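Toll-like receptor 13 (Mus musculus, PDB 4Z0C) recognises bacterial 23S ribosomal RNA and signals through MYD88 and TRAF6 to switch on NF-kappa-B and the inflammatory response. Local coordinates at residues E427-H441 / L450-E464. Sequence-based numbering, arbitrary orientation.
Sequences EVLDLGDNNIRTLNH and LQSLILSHNCLKILE. With nucleotides of chain C.
Asn-458 reaches across to the backbone of Leu-431 and Ile-436, from one leucine-rich repeat to the preceding one: these are repeats 18 and 17 of the receptor's ectodomain solenoid, stacked through the parallel strands 428-430 and 452-454 and again through 438-439 and 462-463. Its CG stands anti to the carbonyl carbon (chi1 -76°), which turns the amide inward among backbone groups. ND2 donates to Leu-431 O at 3.2 Å and to Leu-455 O of its own repeat, while OD1 accepts from Ile-436 N at 3.1 Å, so both ends of the buried amide are held. Asn-434, the equivalent asparagine one repeat earlier, sends its ND2 to Leu-431 O from the opposite face of that carbonyl. Leu-431 and Leu-455 lie side by side, pointing the same way; separately, Leu-439 CD2 packs on Leu-463 CD2 at 3.5 Å. On the strand face carrying Asp-430, the methyls of Ile-454 lie against the carboxylate, whose OD1 takes Gly-432 N in an Asx turn. Repeat 18 presents Ser-456 and His-457 to the bound single-stranded RNA: Ser-456 OG donates to O6 of G3 of chain C, and His-457 NE2 meets its N7 in the ring plane at 2.9 Å. Tyr-481 stacks on that imidazole. At the far end Glu-464 clasps the preceding repeat: Asn-440 ND2 comes from above the carboxylate plane to OE1 at 2.8 Å, and OE2 takes both His-441 N and, nearly along its C-O axis, His-441 ND1 at 3.1 Å.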
# COMPACT_ATOMS: atom_id res chain seq x y z
N GLU A 427 -14.01 25.88 -5.48
CA GLU A 427 -12.65 26.19 -5.08
C GLU A 427 -11.97 24.95 -4.52
O GLU A 427 -10.76 24.79 -4.63
CB GLU A 427 -12.61 27.35 -4.06
CG GLU A 427 -13.00 28.72 -4.65
CD GLU A 427 -13.11 29.85 -3.59
OE1 GLU A 427 -12.94 29.59 -2.38
OE2 GLU A 427 -13.34 31.01 -3.99
N VAL A 428 -12.76 24.08 -3.89
CA VAL A 428 -12.22 22.86 -3.30
C VAL A 428 -13.09 21.68 -3.70
O VAL A 428 -14.31 21.70 -3.49
CB VAL A 428 -12.21 22.92 -1.77
CG1 VAL A 428 -11.63 21.63 -1.20
CG2 VAL A 428 -11.42 24.12 -1.29
N LEU A 429 -12.47 20.65 -4.26
CA LEU A 429 -13.20 19.45 -4.64
C LEU A 429 -12.55 18.20 -4.04
O LEU A 429 -11.41 17.85 -4.38
CB LEU A 429 -13.32 19.35 -6.15
CG LEU A 429 -13.91 18.04 -6.68
CD1 LEU A 429 -15.33 17.79 -6.14
CD2 LEU A 429 -13.91 18.10 -8.19
N ASP A 430 -13.28 17.52 -3.16
CA ASP A 430 -12.72 16.36 -2.49
C ASP A 430 -13.30 15.07 -3.04
O ASP A 430 -14.45 14.71 -2.75
CB ASP A 430 -12.95 16.44 -0.98
CG ASP A 430 -12.12 15.43 -0.20
OD1 ASP A 430 -11.44 14.57 -0.82
OD2 ASP A 430 -12.16 15.46 1.05
N LEU A 431 -12.48 14.35 -3.82
CA LEU A 431 -12.90 13.08 -4.42
C LEU A 431 -12.12 11.93 -3.83
O LEU A 431 -12.04 10.85 -4.41
CB LEU A 431 -12.72 13.09 -5.94
CG LEU A 431 -13.86 13.83 -6.61
CD1 LEU A 431 -13.46 14.34 -7.99
CD2 LEU A 431 -15.05 12.90 -6.69
N GLY A 432 -11.54 12.20 -2.67
CA GLY A 432 -10.72 11.22 -1.99
C GLY A 432 -11.46 9.95 -1.62
O GLY A 432 -12.65 9.97 -1.41
N ASP A 433 -10.73 8.84 -1.60
CA ASP A 433 -11.21 7.58 -1.06
C ASP A 433 -12.44 7.06 -1.82
O ASP A 433 -13.27 6.34 -1.26
CB ASP A 433 -11.49 7.70 0.43
CG ASP A 433 -11.68 6.35 1.10
OD1 ASP A 433 -11.13 5.36 0.57
OD2 ASP A 433 -12.39 6.28 2.12
N ASN A 434 -12.56 7.43 -3.09
CA ASN A 434 -13.57 6.80 -3.93
C ASN A 434 -13.02 5.54 -4.60
O ASN A 434 -12.14 4.88 -4.05
CB ASN A 434 -14.15 7.82 -4.92
CG ASN A 434 -15.16 8.77 -4.24
OD1 ASN A 434 -16.27 8.36 -3.91
ND2 ASN A 434 -14.78 10.02 -4.06
N ASN A 435 -13.56 5.17 -5.76
CA ASN A 435 -13.10 3.99 -6.50
C ASN A 435 -12.68 4.37 -7.91
O ASN A 435 -12.91 3.62 -8.84
CB ASN A 435 -14.21 2.93 -6.63
CG ASN A 435 -14.68 2.38 -5.29
OD1 ASN A 435 -13.87 2.14 -4.38
ND2 ASN A 435 -15.98 2.18 -5.16
N ILE A 436 -12.11 5.56 -8.09
CA ILE A 436 -11.88 6.03 -9.45
C ILE A 436 -10.61 5.43 -10.00
O ILE A 436 -9.55 5.56 -9.38
CB ILE A 436 -11.85 7.55 -9.52
CG1 ILE A 436 -13.18 8.11 -9.03
CG2 ILE A 436 -11.61 7.99 -10.95
CD1 ILE A 436 -13.14 9.58 -8.58
N ARG A 437 -10.73 4.77 -11.17
CA ARG A 437 -9.62 4.01 -11.78
C ARG A 437 -8.91 4.73 -12.91
O ARG A 437 -7.70 4.56 -13.10
CB ARG A 437 -10.08 2.63 -12.27
CG ARG A 437 -10.23 1.66 -11.12
CD ARG A 437 -10.83 0.32 -11.51
NE ARG A 437 -11.22 -0.37 -10.28
CZ ARG A 437 -11.09 -1.67 -10.07
NH1 ARG A 437 -10.60 -2.47 -11.02
NH2 ARG A 437 -11.46 -2.19 -8.90
N THR A 438 -9.64 5.55 -13.67
CA THR A 438 -9.01 6.38 -14.69
C THR A 438 -9.58 7.80 -14.69
O THR A 438 -10.71 8.04 -14.27
CB THR A 438 -9.17 5.81 -16.13
OG1 THR A 438 -10.40 6.29 -16.69
CG2 THR A 438 -9.15 4.31 -16.13
N LEU A 439 -8.77 8.74 -15.16
CA LEU A 439 -9.17 10.13 -15.26
C LEU A 439 -9.26 10.47 -16.74
O LEU A 439 -8.30 10.30 -17.49
CB LEU A 439 -8.12 10.99 -14.58
CG LEU A 439 -8.50 12.20 -13.73
CD1 LEU A 439 -9.73 11.95 -12.83
CD2 LEU A 439 -7.28 12.61 -12.89
N ASN A 440 -10.44 10.92 -17.18
CA ASN A 440 -10.63 11.22 -18.59
C ASN A 440 -10.24 12.66 -18.88
O ASN A 440 -10.26 13.51 -17.98
CB ASN A 440 -12.08 10.98 -19.00
CG ASN A 440 -12.54 9.55 -18.73
OD1 ASN A 440 -13.49 9.33 -17.97
ND2 ASN A 440 -11.85 8.58 -19.34
N HIS A 441 -9.89 12.95 -20.14
CA HIS A 441 -9.54 14.31 -20.53
C HIS A 441 -10.72 15.24 -20.30
O HIS A 441 -11.89 14.89 -20.54
CB HIS A 441 -9.13 14.37 -22.01
CG HIS A 441 -10.28 14.18 -22.97
ND1 HIS A 441 -10.84 12.95 -23.22
CD2 HIS A 441 -10.96 15.08 -23.72
CE1 HIS A 441 -11.83 13.09 -24.09
NE2 HIS A 441 -11.92 14.37 -24.41
N LEU A 450 -11.03 26.41 -9.41
CA LEU A 450 -10.61 25.38 -8.46
C LEU A 450 -9.21 25.67 -7.91
O LEU A 450 -8.29 26.00 -8.65
CB LEU A 450 -10.65 23.98 -9.11
CG LEU A 450 -10.66 22.87 -8.05
CD1 LEU A 450 -11.97 22.94 -7.27
CD2 LEU A 450 -10.47 21.52 -8.70
N GLN A 451 -9.08 25.54 -6.59
CA GLN A 451 -7.87 25.90 -5.88
C GLN A 451 -7.18 24.64 -5.38
O GLN A 451 -5.96 24.50 -5.43
CB GLN A 451 -8.24 26.82 -4.69
CG GLN A 451 -7.38 28.06 -4.56
CD GLN A 451 -8.13 29.36 -4.78
OE1 GLN A 451 -9.11 29.65 -4.10
NE2 GLN A 451 -7.68 30.13 -5.77
N SER A 452 -8.01 23.71 -4.91
CA SER A 452 -7.56 22.50 -4.26
C SER A 452 -8.35 21.31 -4.81
O SER A 452 -9.57 21.33 -4.88
CB SER A 452 -7.78 22.64 -2.75
OG SER A 452 -7.47 21.44 -2.06
N LEU A 453 -7.63 20.28 -5.24
CA LEU A 453 -8.25 19.05 -5.73
C LEU A 453 -7.65 17.83 -5.04
O LEU A 453 -6.44 17.60 -5.08
CB LEU A 453 -8.06 18.91 -7.26
CG LEU A 453 -8.46 17.57 -7.91
CD1 LEU A 453 -9.90 17.20 -7.60
CD2 LEU A 453 -8.26 17.58 -9.44
N ILE A 454 -8.51 17.04 -4.41
CA ILE A 454 -8.08 15.81 -3.76
C ILE A 454 -8.55 14.54 -4.50
O ILE A 454 -9.74 14.30 -4.64
CB ILE A 454 -8.60 15.77 -2.33
CG1 ILE A 454 -8.10 17.01 -1.56
CG2 ILE A 454 -8.20 14.47 -1.68
CD1 ILE A 454 -8.72 17.18 -0.19
N LEU A 455 -7.60 13.72 -4.97
CA LEU A 455 -7.93 12.48 -5.67
C LEU A 455 -7.28 11.30 -4.98
O LEU A 455 -7.10 10.25 -5.56
CB LEU A 455 -7.47 12.51 -7.12
CG LEU A 455 -8.33 13.40 -8.00
CD1 LEU A 455 -7.57 13.75 -9.26
CD2 LEU A 455 -9.64 12.70 -8.31
N SER A 456 -6.90 11.50 -3.73
CA SER A 456 -6.15 10.50 -3.01
C SER A 456 -6.97 9.27 -2.65
O SER A 456 -8.19 9.34 -2.54
CB SER A 456 -5.50 11.10 -1.78
OG SER A 456 -6.49 11.57 -0.89
N HIS A 457 -6.29 8.14 -2.49
CA HIS A 457 -6.91 6.89 -2.05
C HIS A 457 -7.98 6.41 -3.01
O HIS A 457 -9.00 5.84 -2.61
CB HIS A 457 -7.51 7.06 -0.66
CG HIS A 457 -6.51 7.25 0.43
ND1 HIS A 457 -5.81 6.20 0.99
CD2 HIS A 457 -6.12 8.37 1.09
CE1 HIS A 457 -5.03 6.66 1.95
NE2 HIS A 457 -5.21 7.97 2.04
N ASN A 458 -7.77 6.66 -4.29
CA ASN A 458 -8.56 6.02 -5.32
C ASN A 458 -7.79 4.82 -5.85
O ASN A 458 -6.92 4.28 -5.15
CB ASN A 458 -8.87 7.01 -6.42
CG ASN A 458 -9.94 7.98 -6.00
OD1 ASN A 458 -11.12 7.62 -5.97
ND2 ASN A 458 -9.54 9.19 -5.62
N CYS A 459 -8.12 4.35 -7.04
CA CYS A 459 -7.31 3.28 -7.63
C CYS A 459 -6.73 3.75 -8.96
O CYS A 459 -6.70 2.99 -9.92
CB CYS A 459 -8.15 2.02 -7.87
SG CYS A 459 -9.49 1.66 -6.67
N LEU A 460 -6.28 5.00 -9.02
CA LEU A 460 -5.88 5.58 -10.31
C LEU A 460 -4.64 4.92 -10.90
O LEU A 460 -3.59 4.87 -10.24
CB LEU A 460 -5.67 7.09 -10.20
CG LEU A 460 -6.88 7.99 -10.01
CD1 LEU A 460 -6.41 9.41 -9.64
CD2 LEU A 460 -7.73 8.00 -11.24
N LYS A 461 -4.77 4.40 -12.12
CA LYS A 461 -3.64 3.83 -12.86
C LYS A 461 -3.38 4.67 -14.10
O LYS A 461 -2.24 5.00 -14.43
CB LYS A 461 -3.95 2.39 -13.31
CG LYS A 461 -4.11 1.38 -12.18
CD LYS A 461 -3.74 -0.02 -12.64
CE LYS A 461 -4.35 -1.11 -11.76
NZ LYS A 461 -4.15 -0.92 -10.30
N ILE A 462 -4.46 5.02 -14.79
CA ILE A 462 -4.39 5.70 -16.08
C ILE A 462 -4.89 7.14 -16.01
O ILE A 462 -6.05 7.40 -15.69
CB ILE A 462 -5.25 4.96 -17.15
CG1 ILE A 462 -4.87 3.47 -17.19
CG2 ILE A 462 -5.11 5.60 -18.52
CD1 ILE A 462 -3.46 3.22 -17.68
N LEU A 463 -3.99 8.08 -16.31
CA LEU A 463 -4.37 9.48 -16.42
C LEU A 463 -4.24 9.92 -17.87
O LEU A 463 -3.13 10.08 -18.37
CB LEU A 463 -3.49 10.35 -15.52
CG LEU A 463 -3.46 10.08 -14.01
CD1 LEU A 463 -2.61 11.11 -13.31
CD2 LEU A 463 -4.83 10.11 -13.45
N GLU A 464 -5.37 10.09 -18.54
CA GLU A 464 -5.38 10.58 -19.92
C GLU A 464 -4.66 11.92 -20.01
O GLU A 464 -4.59 12.67 -19.03
CB GLU A 464 -6.82 10.72 -20.43
CG GLU A 464 -7.51 9.40 -20.74
CD GLU A 464 -8.89 9.56 -21.44
OE1 GLU A 464 -9.76 8.69 -21.25
OE2 GLU A 464 -9.10 10.56 -22.17
P G C 3 -0.41 6.48 7.66
OP1 G C 3 -0.79 5.30 6.87
OP2 G C 3 0.81 6.38 8.50
O5' G C 3 -0.26 7.69 6.64
C5' G C 3 1.04 8.00 6.14
C4' G C 3 1.26 9.47 5.90
O4' G C 3 0.49 9.90 4.75
C3' G C 3 0.88 10.42 7.04
O3' G C 3 1.71 11.58 6.98
C2' G C 3 -0.53 10.85 6.64
O2' G C 3 -0.90 12.09 7.18
C1' G C 3 -0.39 10.93 5.12
N9 G C 3 -1.62 10.73 4.36
C8 G C 3 -2.45 9.63 4.40
N7 G C 3 -3.45 9.74 3.57
C5 G C 3 -3.26 10.96 2.94
C6 G C 3 -4.02 11.62 1.93
O6 G C 3 -5.07 11.27 1.38
N1 G C 3 -3.47 12.84 1.58
C2 G C 3 -2.33 13.37 2.13
N2 G C 3 -1.97 14.56 1.65
N3 G C 3 -1.61 12.77 3.07
C4 G C 3 -2.13 11.58 3.42